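Local structure of alpha-L-rhamnosidase (Aspergillus terreus, 6GSZ) at residues G776-A781 against I788-V793; A812-W817 against F830-E835; A842-P847 against V854-G859. The protein probably hydrolyses terminal non-reducing alpha-L-rhamnose residues in alpha-L-rhamnosides, acting as a calcium-binding glycoside hydrolase. All coordinates share one frame; numbering follows the deposited sequence. Where two conformers were deposited one is given.

Contact 1 of 3, residues G776-A781 against I788-V793; sequences GGLSPA and INIEVV. With CA (calcium ion), chain M.
Leu778 lies side by side with both Ile788 and Ile790 across an antiparallel hairpin, each pair pointing the same way. Its branch CD2 does the touching, 4.0 Å from Ile790 CG1 and 4.1 Å from Ile788 CG2. The other face of the pair is polar. There Ser779 OG stands over the root of Asn789, 3.7 Å from Asn789 CB, while the two backbones exchange N-H...O bonds in both directions. A water joins Ser779 OG, Asn789 ND2 and Gly777 O. With CG anti to the backbone N (chi1 -165°), Asn789, in the one of its two conformers described here, also donates from ND2 to Glu791 OE1 at 2.9 Å. That donation takes the anti lone pair of the carboxylate, almost in the Asn789 amide plane. Both Glu791 oxygens chelate a calcium ion, OE1 and OE2 each 2.4 Å from the metal, and five waters complete the shell; in this conformer Asn789 is a second-shell residue. Next to Leu778, Gly777, with positive phi, brings its CA within 3.7 Å of Val792 N, and Gly777 O accepts a nearly straight bond from Glu791 N. Gly776 and Gly777 carry the chain from helix 768-775 into the hairpin. The apolar face lies against strand 810-819, where Leu778 and Ile790 touch Thr814, and Val792 packs on Trp816; strand 787-790 is bonded along its far side to Thr843 of strand 841-845.

Contact 2 of 3, residues A812-W817 against F830-E835; sequences ASTKWW and FHLVAE
Ser813 to Trp817 pair with Glu835 to His831 in a long, regular antiparallel hairpin that forms inner strands of a five-stranded sheet in the C-terminal domain, flanked by strands 800-807 and 859-868. Six backbone bonds hold it, the straightest being Val833 N to Lys815 O (2.8 Å, 175°). One face carries an offset stack: the imidazole of His831 is displaced against the five-membered ring of Trp817, centroids 4.5 Å and planes 21° apart. His831 CB lies over the centre of the six-membered ring, a CH-pi contact 3.5 Å from its centroid, and Val833 CG2 meets that ring at its edge. With CG between the backbone N and the carbonyl carbon (chi1 65°), Trp817 leans toward His831. On the opposite face Phe830 CE1 meets Trp816 CB at 3.7 Å, the two rings standing oblique, while Trp816 NE1 is bonded to Ile775 O. At the far end Ser813 OG donates to Glu835 OE1 at 2.7 Å, on its anti lone pair, and accepts a hydrogen bond from a water that also donates to Val833 O. The His831 ring is gripped at both nitrogens, ND1 by His864 ND1 and NE2 by Asp819 OD1, which would restrain its rotation against Trp817; the nearby carboxylate would tend to stabilise positive charge on the imidazole. A calcium ion about 4 Å from the Glu835 side chain would favour the ionised form that accepts from Ser813 OG.

Contact 3 of 3, residues A842-P847 against V854-G859; sequences ATVVLP and VDVGSG
The carboxylate of Asp855 is the flat side-chain group where Ala842 to Val844 meet Val854 to Val856; no ring takes part. Asp855 OD1 comes to 3.5 Å from Ala842 O, on the same face as Thr843; these are two acceptors, and OD1 forms a salt bridge with Arg841 NE. The peptide groups are joined by four backbone bonds in two hydrogen-bonded pairs, Ala842 with Val856 and Val844 with Val854, with Ala842 N 2.8 Å from Val856 O and Val844 N 2.8 Å from Val854 O. Strands 841-845 and 853-856 form a beta hairpin in a four-stranded sheet. Strand 853-856 is outermost; on its other side 841-845 is bonded through Thr843 and Val845 to strand 787-790. This sheet packs against the five-stranded sheet of the domain, a beta sandwich. Facing that interior, Val856 CG2 touches Ala842 CB at 3.9 Å and Val844 CG2 at 4.1 Å. The Val856 rotamer, with CG1 anti to the carbonyl carbon (chi1 -63°), leaves CG2 between the backbone N and the carbonyl carbon, turned to the neighbouring strand. Val844 and Val856 also touch Tyr863 of strand 859-868. Thr843 lies on the other face and brings CG2 to 4.1 Å from Val854 O. Beyond the hairpin the chain runs on extended through Gly857, and Ser858 OG is hydrogen-bonded to Val33 O and Trp36 N.

How the contacts relate
All three contacts are antiparallel hairpins met in succession along the C-terminal domain, and together they contribute to both layers of its sandwich. Contacts 1 and 3 belong to one sheet, joined where strands 787-790 and 841-845 run parallel; contact 2 lies among the inner strands of the facing five-stranded sheet. Between the layers the chemistry is mostly apolar, Leu832 reaching Val844 and Phe830 packing on Pro847, with the hydroxyl of Thr814 bonded to Gly776 O. Contact 1 is the most buried of the three, yet its outward face carries a metal-binding carboxylate. Contact 2 holds the aromatic stack on the face turned from the interior, and contact 3, at the sheet's border, relies on backbone bonds and small aliphatic groups, with a charged pair outside.

Contact 1 of 3, residues G776-A781 against I788-V793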
# COMPACT_ATOMS: atom_id res chain seq x y z
N GLY A 776 -20.92 -1.02 8.87
CA GLY A 776 -21.06 0.32 8.30
C GLY A 776 -22.01 0.36 7.12
O GLY A 776 -22.42 1.45 6.71
N GLY A 777 -22.29 -0.80 6.53
CA GLY A 777 -23.24 -0.91 5.47
C GLY A 777 -22.77 -0.53 4.08
O GLY A 777 -23.55 -0.67 3.14
N LEU A 778 -21.54 -0.03 3.89
CA LEU A 778 -21.17 0.63 2.64
C LEU A 778 -20.43 -0.32 1.70
O LEU A 778 -19.37 -0.87 2.05
CB LEU A 778 -20.27 1.81 2.97
CG LEU A 778 -20.94 3.01 3.62
CD1 LEU A 778 -19.89 3.97 4.12
CD2 LEU A 778 -21.84 3.69 2.64
N SER A 779 -20.90 -0.42 0.46
CA SER A 779 -20.19 -1.18 -0.59
C SER A 779 -20.53 -0.55 -1.92
O SER A 779 -21.59 0.06 -2.09
CB SER A 779 -20.50 -2.67 -0.59
OG SER A 779 -21.88 -2.89 -0.90
N PRO A 780 -19.68 -0.74 -2.95
CA PRO A 780 -19.98 -0.23 -4.28
C PRO A 780 -21.01 -1.11 -5.00
O PRO A 780 -20.86 -2.32 -5.07
CB PRO A 780 -18.61 -0.21 -4.97
CG PRO A 780 -17.85 -1.34 -4.30
CD PRO A 780 -18.33 -1.36 -2.86
N ALA A 781 -22.04 -0.47 -5.53
CA ALA A 781 -23.05 -1.16 -6.34
C ALA A 781 -22.69 -1.14 -7.82
O ALA A 781 -23.25 -1.89 -8.60
CB ALA A 781 -24.44 -0.61 -6.11
N ILE A 788 -24.00 3.20 -4.95
CA ILE A 788 -23.61 2.79 -3.63
C ILE A 788 -24.70 1.91 -3.01
O ILE A 788 -25.89 2.27 -3.10
CB ILE A 788 -23.32 4.01 -2.75
CG1 ILE A 788 -22.35 4.95 -3.48
CG2 ILE A 788 -22.82 3.60 -1.37
CD1 ILE A 788 -22.04 6.23 -2.75
N ASN A 789 -24.33 0.81 -2.36
CA ASN A 789 -25.31 0.04 -1.53
C ASN A 789 -25.06 0.46 -0.08
O ASN A 789 -23.90 0.57 0.35
CB ASN A 789 -25.21 -1.47 -1.84
CG ASN A 789 -26.36 -2.32 -1.34
OD1 ASN A 789 -27.49 -2.23 -1.86
ND2 ASN A 789 -26.09 -3.20 -0.37
N ILE A 790 -26.16 0.74 0.63
CA ILE A 790 -26.13 1.14 2.01
C ILE A 790 -27.01 0.17 2.79
O ILE A 790 -28.26 0.33 2.80
CB ILE A 790 -26.53 2.60 2.23
CG1 ILE A 790 -25.67 3.51 1.35
CG2 ILE A 790 -26.40 2.94 3.71
CD1 ILE A 790 -25.89 4.98 1.53
N GLU A 791 -26.40 -0.87 3.35
CA GLU A 791 -27.11 -2.03 3.90
C GLU A 791 -26.45 -2.36 5.25
O GLU A 791 -25.70 -3.31 5.36
CB GLU A 791 -27.11 -3.19 2.88
CG GLU A 791 -27.89 -4.44 3.28
CD GLU A 791 -27.98 -5.52 2.20
OE1 GLU A 791 -27.53 -5.31 1.07
OE2 GLU A 791 -28.48 -6.62 2.45
N VAL A 792 -26.77 -1.53 6.26
CA VAL A 792 -26.32 -1.74 7.60
C VAL A 792 -27.02 -2.95 8.21
O VAL A 792 -28.25 -3.03 8.16
CB VAL A 792 -26.57 -0.51 8.48
CG1 VAL A 792 -26.33 -0.85 9.95
CG2 VAL A 792 -25.77 0.69 8.01
N VAL A 793 -26.26 -3.87 8.80
CA VAL A 793 -26.80 -5.01 9.52
C VAL A 793 -26.38 -4.90 10.98
O VAL A 793 -25.27 -5.31 11.33
CB VAL A 793 -26.39 -6.36 8.90
CG1 VAL A 793 -27.09 -7.52 9.60
CG2 VAL A 793 -26.69 -6.40 7.41
CA CA M . -27.63 -7.59 0.39
O HOH W 1 -23.53 -2.72 1.23
O HOH W 2 -25.23 -6.77 -0.52
O HOH W 3 -27.29 -5.88 -1.58
O HOH W 4 -29.73 -6.44 -0.75
O HOH W 5 -29.66 -8.52 1.08
O HOH W 6 -27.75 -9.84 1.07

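Contact 2 of 3, residues A812-W817 against F830-E835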
# COMPACT_ATOMS: atom_id res chain seq x y z
N ALA A 812 -19.15 9.64 1.24
CA ALA A 812 -20.28 8.81 1.61
C ALA A 812 -20.15 8.46 3.09
O ALA A 812 -19.03 8.28 3.58
CB ALA A 812 -20.35 7.55 0.79
N SER A 813 -21.25 8.34 3.82
CA SER A 813 -21.10 7.96 5.23
C SER A 813 -22.39 7.35 5.74
O SER A 813 -23.49 7.65 5.22
CB SER A 813 -20.71 9.13 6.11
OG SER A 813 -21.73 10.10 6.21
N THR A 814 -22.24 6.57 6.81
CA THR A 814 -23.37 6.12 7.61
C THR A 814 -23.08 6.43 9.08
O THR A 814 -21.97 6.29 9.57
CB THR A 814 -23.64 4.62 7.43
OG1 THR A 814 -22.46 3.89 7.80
CG2 THR A 814 -24.02 4.31 6.00
N LYS A 815 -24.11 6.86 9.78
CA LYS A 815 -24.11 6.95 11.23
C LYS A 815 -25.44 6.36 11.68
O LYS A 815 -26.49 6.86 11.29
CB LYS A 815 -23.98 8.40 11.72
CG LYS A 815 -23.97 8.58 13.24
CD LYS A 815 -24.00 10.05 13.69
CE LYS A 815 -25.18 10.82 13.15
NZ LYS A 815 -25.22 12.23 13.60
N TRP A 816 -25.38 5.27 12.44
CA TRP A 816 -26.61 4.65 12.92
C TRP A 816 -26.53 4.41 14.42
O TRP A 816 -25.46 4.33 15.00
CB TRP A 816 -26.96 3.36 12.17
CG TRP A 816 -25.95 2.27 12.25
CD1 TRP A 816 -24.92 2.02 11.38
CD2 TRP A 816 -25.87 1.25 13.27
NE1 TRP A 816 -24.23 0.91 11.78
CE2 TRP A 816 -24.78 0.41 12.94
CE3 TRP A 816 -26.63 0.94 14.41
CZ2 TRP A 816 -24.46 -0.71 13.68
CZ3 TRP A 816 -26.29 -0.17 15.16
CH2 TRP A 816 -25.21 -0.97 14.80
N TRP A 817 -27.70 4.32 15.04
CA TRP A 817 -27.77 4.03 16.44
C TRP A 817 -29.10 3.36 16.75
O TRP A 817 -30.06 3.45 15.95
CB TRP A 817 -27.53 5.30 17.29
CG TRP A 817 -28.56 6.39 17.17
CD1 TRP A 817 -29.59 6.66 18.04
CD2 TRP A 817 -28.67 7.37 16.13
NE1 TRP A 817 -30.33 7.72 17.60
CE2 TRP A 817 -29.78 8.20 16.44
CE3 TRP A 817 -27.94 7.65 14.97
CZ2 TRP A 817 -30.17 9.26 15.63
CZ3 TRP A 817 -28.34 8.69 14.16
CH2 TRP A 817 -29.44 9.48 14.48
N PHE A 830 -34.38 1.79 15.13
CA PHE A 830 -33.14 1.94 14.37
C PHE A 830 -33.16 3.33 13.72
O PHE A 830 -34.13 3.72 13.10
CB PHE A 830 -33.04 0.84 13.31
CG PHE A 830 -31.88 0.98 12.37
CD1 PHE A 830 -30.60 0.59 12.75
CD2 PHE A 830 -32.05 1.50 11.10
CE1 PHE A 830 -29.53 0.70 11.89
CE2 PHE A 830 -30.98 1.59 10.23
CZ PHE A 830 -29.71 1.20 10.63
N HIS A 831 -32.05 4.03 13.85
CA HIS A 831 -31.91 5.38 13.31
C HIS A 831 -30.67 5.40 12.43
O HIS A 831 -29.61 4.92 12.88
CB HIS A 831 -31.76 6.39 14.44
CG HIS A 831 -32.78 6.21 15.51
ND1 HIS A 831 -34.07 6.72 15.43
CD2 HIS A 831 -32.70 5.54 16.68
CE1 HIS A 831 -34.72 6.38 16.54
NE2 HIS A 831 -33.91 5.63 17.30
N LEU A 832 -30.79 5.97 11.23
CA LEU A 832 -29.66 6.04 10.29
C LEU A 832 -29.63 7.40 9.62
O LEU A 832 -30.63 7.87 9.06
CB LEU A 832 -29.85 4.93 9.24
CG LEU A 832 -28.94 4.99 8.03
CD1 LEU A 832 -27.49 4.71 8.41
CD2 LEU A 832 -29.35 3.99 6.93
N VAL A 833 -28.43 7.99 9.59
CA VAL A 833 -28.13 9.13 8.75
C VAL A 833 -27.14 8.67 7.69
O VAL A 833 -26.04 8.20 8.03
CB VAL A 833 -27.55 10.29 9.58
CG1 VAL A 833 -27.17 11.48 8.71
CG2 VAL A 833 -28.54 10.72 10.65
N ALA A 834 -27.53 8.79 6.42
CA ALA A 834 -26.74 8.34 5.29
C ALA A 834 -26.42 9.55 4.42
O ALA A 834 -27.31 10.28 4.03
CB ALA A 834 -27.49 7.31 4.50
N GLU A 835 -25.14 9.76 4.17
CA GLU A 835 -24.66 10.81 3.29
C GLU A 835 -24.25 10.20 1.95
O GLU A 835 -23.48 9.23 1.95
CB GLU A 835 -23.45 11.45 3.95
CG GLU A 835 -22.82 12.59 3.22
CD GLU A 835 -21.59 13.12 3.96
OE1 GLU A 835 -21.09 12.44 4.95
OE2 GLU A 835 -21.12 14.21 3.56
O HOH W 7 -23.73 9.89 7.97

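Contact 3 of 3, residues A842-P847 against V854-G859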
# COMPACT_ATOMS: atom_id res chain seq x y z
N ALA A 842 -27.72 5.89 -4.38
CA ALA A 842 -27.57 4.77 -3.50
C ALA A 842 -28.88 3.98 -3.39
O ALA A 842 -29.98 4.50 -3.65
CB ALA A 842 -27.12 5.24 -2.14
N THR A 843 -28.75 2.72 -3.00
CA THR A 843 -29.85 1.90 -2.56
C THR A 843 -29.67 1.67 -1.06
O THR A 843 -28.67 1.08 -0.64
CB THR A 843 -29.93 0.56 -3.30
OG1 THR A 843 -30.09 0.86 -4.68
CG2 THR A 843 -31.10 -0.28 -2.86
N VAL A 844 -30.61 2.21 -0.28
CA VAL A 844 -30.62 2.03 1.14
C VAL A 844 -31.52 0.83 1.45
O VAL A 844 -32.70 0.82 1.07
CB VAL A 844 -31.09 3.30 1.85
CG1 VAL A 844 -31.14 3.11 3.36
CG2 VAL A 844 -30.25 4.51 1.46
N VAL A 845 -30.97 -0.19 2.09
CA VAL A 845 -31.72 -1.38 2.51
C VAL A 845 -31.84 -1.32 4.03
O VAL A 845 -30.83 -1.51 4.74
CB VAL A 845 -30.99 -2.66 2.05
CG1 VAL A 845 -31.76 -3.90 2.46
CG2 VAL A 845 -30.71 -2.64 0.56
N LEU A 846 -33.04 -1.02 4.53
CA LEU A 846 -33.20 -0.86 5.97
C LEU A 846 -33.27 -2.24 6.60
O LEU A 846 -33.72 -3.20 5.95
CB LEU A 846 -34.41 0.02 6.26
CG LEU A 846 -34.26 1.44 5.70
CD1 LEU A 846 -35.57 2.18 5.78
CD2 LEU A 846 -33.21 2.23 6.46
N PRO A 847 -32.78 -2.37 7.85
CA PRO A 847 -32.67 -3.66 8.50
C PRO A 847 -33.99 -4.31 8.85
O PRO A 847 -35.02 -3.63 8.98
CB PRO A 847 -31.84 -3.42 9.77
CG PRO A 847 -31.83 -1.93 9.97
CD PRO A 847 -32.20 -1.29 8.64
N VAL A 854 -34.84 1.45 -0.77
CA VAL A 854 -35.12 2.82 -1.18
C VAL A 854 -33.99 3.30 -2.09
O VAL A 854 -32.83 3.25 -1.68
CB VAL A 854 -35.19 3.73 0.06
CG1 VAL A 854 -35.61 5.13 -0.31
CG2 VAL A 854 -36.10 3.15 1.13
N ASP A 855 -34.31 3.82 -3.28
CA ASP A 855 -33.34 4.45 -4.20
C ASP A 855 -33.27 5.93 -3.80
O ASP A 855 -34.32 6.59 -3.69
CB ASP A 855 -33.81 4.28 -5.66
CG ASP A 855 -32.96 4.90 -6.79
OD1 ASP A 855 -31.77 5.18 -6.55
OD2 ASP A 855 -33.51 5.08 -7.95
N VAL A 856 -32.07 6.47 -3.64
CA VAL A 856 -31.90 7.85 -3.30
C VAL A 856 -30.79 8.46 -4.15
O VAL A 856 -29.86 7.74 -4.53
CB VAL A 856 -31.55 8.06 -1.82
CG1 VAL A 856 -32.64 7.60 -0.91
CG2 VAL A 856 -30.25 7.40 -1.39
N GLY A 857 -30.86 9.80 -4.31
CA GLY A 857 -29.79 10.58 -4.89
C GLY A 857 -28.96 11.25 -3.80
O GLY A 857 -29.00 10.87 -2.61
N SER A 858 -28.14 12.21 -4.23
CA SER A 858 -27.18 12.83 -3.31
C SER A 858 -27.90 13.56 -2.17
O SER A 858 -29.10 13.93 -2.26
CB SER A 858 -26.27 13.81 -4.03
OG SER A 858 -26.97 14.96 -4.49
N GLY A 859 -27.16 13.74 -1.07
CA GLY A 859 -27.60 14.54 0.06
C GLY A 859 -27.49 13.76 1.35
O GLY A 859 -26.85 12.72 1.40